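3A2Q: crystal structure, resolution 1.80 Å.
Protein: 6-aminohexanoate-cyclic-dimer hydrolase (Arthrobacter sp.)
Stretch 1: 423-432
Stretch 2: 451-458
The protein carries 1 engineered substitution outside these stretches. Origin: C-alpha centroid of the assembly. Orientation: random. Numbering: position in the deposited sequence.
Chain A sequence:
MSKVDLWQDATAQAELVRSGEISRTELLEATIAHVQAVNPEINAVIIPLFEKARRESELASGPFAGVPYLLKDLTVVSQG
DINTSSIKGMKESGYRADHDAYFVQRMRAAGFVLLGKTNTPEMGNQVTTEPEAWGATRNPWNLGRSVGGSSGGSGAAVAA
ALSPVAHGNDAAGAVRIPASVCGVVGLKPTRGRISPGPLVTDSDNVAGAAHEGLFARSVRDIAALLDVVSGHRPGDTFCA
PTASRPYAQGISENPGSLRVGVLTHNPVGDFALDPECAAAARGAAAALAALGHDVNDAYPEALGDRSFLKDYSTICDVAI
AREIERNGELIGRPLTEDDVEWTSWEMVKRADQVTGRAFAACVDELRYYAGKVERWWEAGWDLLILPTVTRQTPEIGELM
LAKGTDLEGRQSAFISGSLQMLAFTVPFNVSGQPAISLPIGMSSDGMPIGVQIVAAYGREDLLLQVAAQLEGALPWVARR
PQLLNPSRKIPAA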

# COMPACT_ATOMS: atom_id res chain seq x y z
N ALA A 423 9.34 -9.97 2.06
CA ALA A 423 10.13 -10.77 1.12
C ALA A 423 9.42 -11.11 -0.20
O ALA A 423 10.06 -11.18 -1.24
CB ALA A 423 10.61 -12.05 1.80
N PHE A 424 8.11 -11.33 -0.15
CA PHE A 424 7.35 -11.66 -1.36
C PHE A 424 6.72 -10.45 -2.06
O PHE A 424 6.08 -10.59 -3.10
CB PHE A 424 6.25 -12.67 -1.04
CG PHE A 424 6.72 -14.10 -0.92
CD1 PHE A 424 8.07 -14.40 -0.73
CD2 PHE A 424 5.81 -15.15 -0.95
CE1 PHE A 424 8.50 -15.71 -0.58
CE2 PHE A 424 6.23 -16.47 -0.79
CZ PHE A 424 7.58 -16.75 -0.61
N THR A 425 6.90 -9.25 -1.50
CA THR A 425 6.33 -8.06 -2.13
C THR A 425 7.40 -7.16 -2.75
O THR A 425 7.20 -6.59 -3.82
CB THR A 425 5.49 -7.22 -1.14
OG1 THR A 425 6.22 -7.06 0.09
CG2 THR A 425 4.15 -7.89 -0.86
N VAL A 426 8.54 -7.03 -2.08
CA VAL A 426 9.60 -6.15 -2.56
C VAL A 426 10.16 -6.43 -3.96
O VAL A 426 10.55 -5.50 -4.67
CB VAL A 426 10.76 -6.07 -1.52
CG1 VAL A 426 11.57 -7.33 -1.53
CG2 VAL A 426 11.62 -4.86 -1.81
N PRO A 427 10.20 -7.70 -4.40
CA PRO A 427 10.74 -7.92 -5.75
C PRO A 427 9.98 -7.15 -6.83
O PRO A 427 10.56 -6.76 -7.84
CB PRO A 427 10.61 -9.44 -5.94
CG PRO A 427 10.62 -9.97 -4.55
CD PRO A 427 9.78 -8.98 -3.79
N PHE A 428 8.69 -6.94 -6.62
CA PHE A 428 7.87 -6.26 -7.61
C PHE A 428 7.92 -4.74 -7.55
O PHE A 428 7.45 -4.06 -8.46
CB PHE A 428 6.46 -6.83 -7.54
CG PHE A 428 6.47 -8.33 -7.61
CD1 PHE A 428 6.89 -8.97 -8.78
CD2 PHE A 428 6.25 -9.10 -6.47
CE1 PHE A 428 7.11 -10.34 -8.81
CE2 PHE A 428 6.47 -10.47 -6.49
CZ PHE A 428 6.90 -11.10 -7.66
N ASN A 429 8.50 -4.21 -6.47
CA ASN A 429 8.69 -2.77 -6.38
C ASN A 429 9.90 -2.54 -7.27
O ASN A 429 10.00 -1.53 -7.95
CB ASN A 429 9.06 -2.32 -4.96
CG ASN A 429 7.90 -2.37 -4.02
OD1 ASN A 429 7.68 -3.37 -3.34
ND2 ASN A 429 7.12 -1.29 -3.98
N VAL A 430 10.82 -3.50 -7.27
CA VAL A 430 12.01 -3.37 -8.10
C VAL A 430 11.69 -3.55 -9.58
O VAL A 430 12.19 -2.80 -10.41
CB VAL A 430 13.11 -4.37 -7.70
CG1 VAL A 430 14.28 -4.29 -8.67
CG2 VAL A 430 13.59 -4.05 -6.29
N SER A 431 10.85 -4.52 -9.92
CA SER A 431 10.51 -4.74 -11.33
C SER A 431 9.48 -3.73 -11.82
O SER A 431 9.40 -3.46 -13.02
CB SER A 431 9.96 -6.16 -11.54
OG SER A 431 8.67 -6.29 -10.98
N GLY A 432 8.67 -3.19 -10.91
CA GLY A 432 7.67 -2.22 -11.29
C GLY A 432 6.37 -2.83 -11.81
O GLY A 432 5.49 -2.11 -12.28
N VAL A 451 -3.60 -13.08 -0.66
CA VAL A 451 -3.04 -13.85 -1.76
C VAL A 451 -2.64 -12.79 -2.80
O VAL A 451 -3.44 -11.90 -3.13
CB VAL A 451 -4.07 -14.83 -2.35
CG1 VAL A 451 -3.49 -15.51 -3.58
CG2 VAL A 451 -4.42 -15.88 -1.31
N GLN A 452 -1.41 -12.88 -3.29
CA GLN A 452 -0.88 -11.91 -4.24
C GLN A 452 -0.88 -12.41 -5.68
O GLN A 452 -0.57 -13.57 -5.94
CB GLN A 452 0.55 -11.51 -3.83
CG GLN A 452 1.09 -10.29 -4.58
CD GLN A 452 2.49 -9.86 -4.15
OE1 GLN A 452 2.92 -8.74 -4.44
NE2 GLN A 452 3.22 -10.75 -3.47
N ILE A 453 -1.23 -11.52 -6.60
CA ILE A 453 -1.24 -11.85 -8.02
C ILE A 453 -0.39 -10.78 -8.70
O ILE A 453 -0.57 -9.59 -8.43
CB ILE A 453 -2.67 -11.79 -8.61
CG1 ILE A 453 -3.67 -12.46 -7.67
CG2 ILE A 453 -2.69 -12.46 -9.97
CD1 ILE A 453 -3.37 -13.90 -7.38
N VAL A 454 0.52 -11.20 -9.57
CA VAL A 454 1.40 -10.28 -10.28
C VAL A 454 1.28 -10.49 -11.79
O VAL A 454 1.42 -11.61 -12.28
CB VAL A 454 2.88 -10.52 -9.90
CG1 VAL A 454 3.76 -9.44 -10.52
CG2 VAL A 454 3.04 -10.57 -8.38
N ALA A 455 1.04 -9.40 -12.53
CA ALA A 455 0.92 -9.47 -13.98
C ALA A 455 2.10 -8.76 -14.64
O ALA A 455 2.92 -8.14 -13.96
CB ALA A 455 -0.39 -8.82 -14.43
N ALA A 456 2.20 -8.86 -15.96
CA ALA A 456 3.29 -8.22 -16.68
C ALA A 456 3.20 -6.70 -16.56
O ALA A 456 2.13 -6.15 -16.31
CB ALA A 456 3.27 -8.64 -18.15
N TYR A 457 4.34 -6.03 -16.73
CA TYR A 457 4.43 -4.57 -16.66
C TYR A 457 3.29 -3.92 -17.45
O TYR A 457 3.12 -4.19 -18.64
CB TYR A 457 5.76 -4.11 -17.25
CG TYR A 457 6.19 -2.71 -16.88
CD1 TYR A 457 6.91 -2.46 -15.71
CD2 TYR A 457 5.87 -1.62 -17.70
CE1 TYR A 457 7.32 -1.17 -15.37
CE2 TYR A 457 6.27 -0.33 -17.37
CZ TYR A 457 6.99 -0.11 -16.20
OH TYR A 457 7.38 1.17 -15.87
N GLY A 458 2.51 -3.08 -16.78
CA GLY A 458 1.41 -2.38 -17.42
C GLY A 458 0.11 -3.13 -17.65
O GLY A 458 -0.84 -2.56 -18.19

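Phe-424 makes the one hydrogen bond between the stretches. Phe-424 O accepts from Gln-452 NE2 at 2.9 Å, with an N-H...O angle of 158°, so the bond is close to straight. The Gln-452 side chain is extended, with chi1 and chi2 both t, and this carries its amide from the strand to the loop before the helix. The CA-to-CB bond of Phe-424 points toward stretch 2, but its ring leads away.

Thr-425 adds a looser contact, CG2 to Gln-452 OE1 at 3.9 Å. That oxygen is hydrogen-bonded elsewhere in the structure.

Val-426 and Pro-427 make no contact. Phe-428, on the helix, points toward the strand and is the main apolar residue of stretch 1 here. Val-454 CG2 lies 3.8 Å from the centroid of the Phe-428 ring (CG to CZ), only 6° off the normal, a CH-pi contact over one face. Val-454 CG1 packs against Phe-428 CD1 at 3.6 Å. Gln-452 and Val-454 alternate with residues out of reach, as expected along a strand.

Asn-429 and Val-430 are out of reach. Ser-431 O meets the edge of the Tyr-457 ring, 3.8 Å from CD1.

Gly-432 is the first residue after the helix to leave helical phi/psi, with positive phi. Gly-432 O lies 3.7 Å from Tyr-457 CE1. An ideal CB on Gly-432 would sit 3.2 Å from Tyr-457 CE1, which is tight.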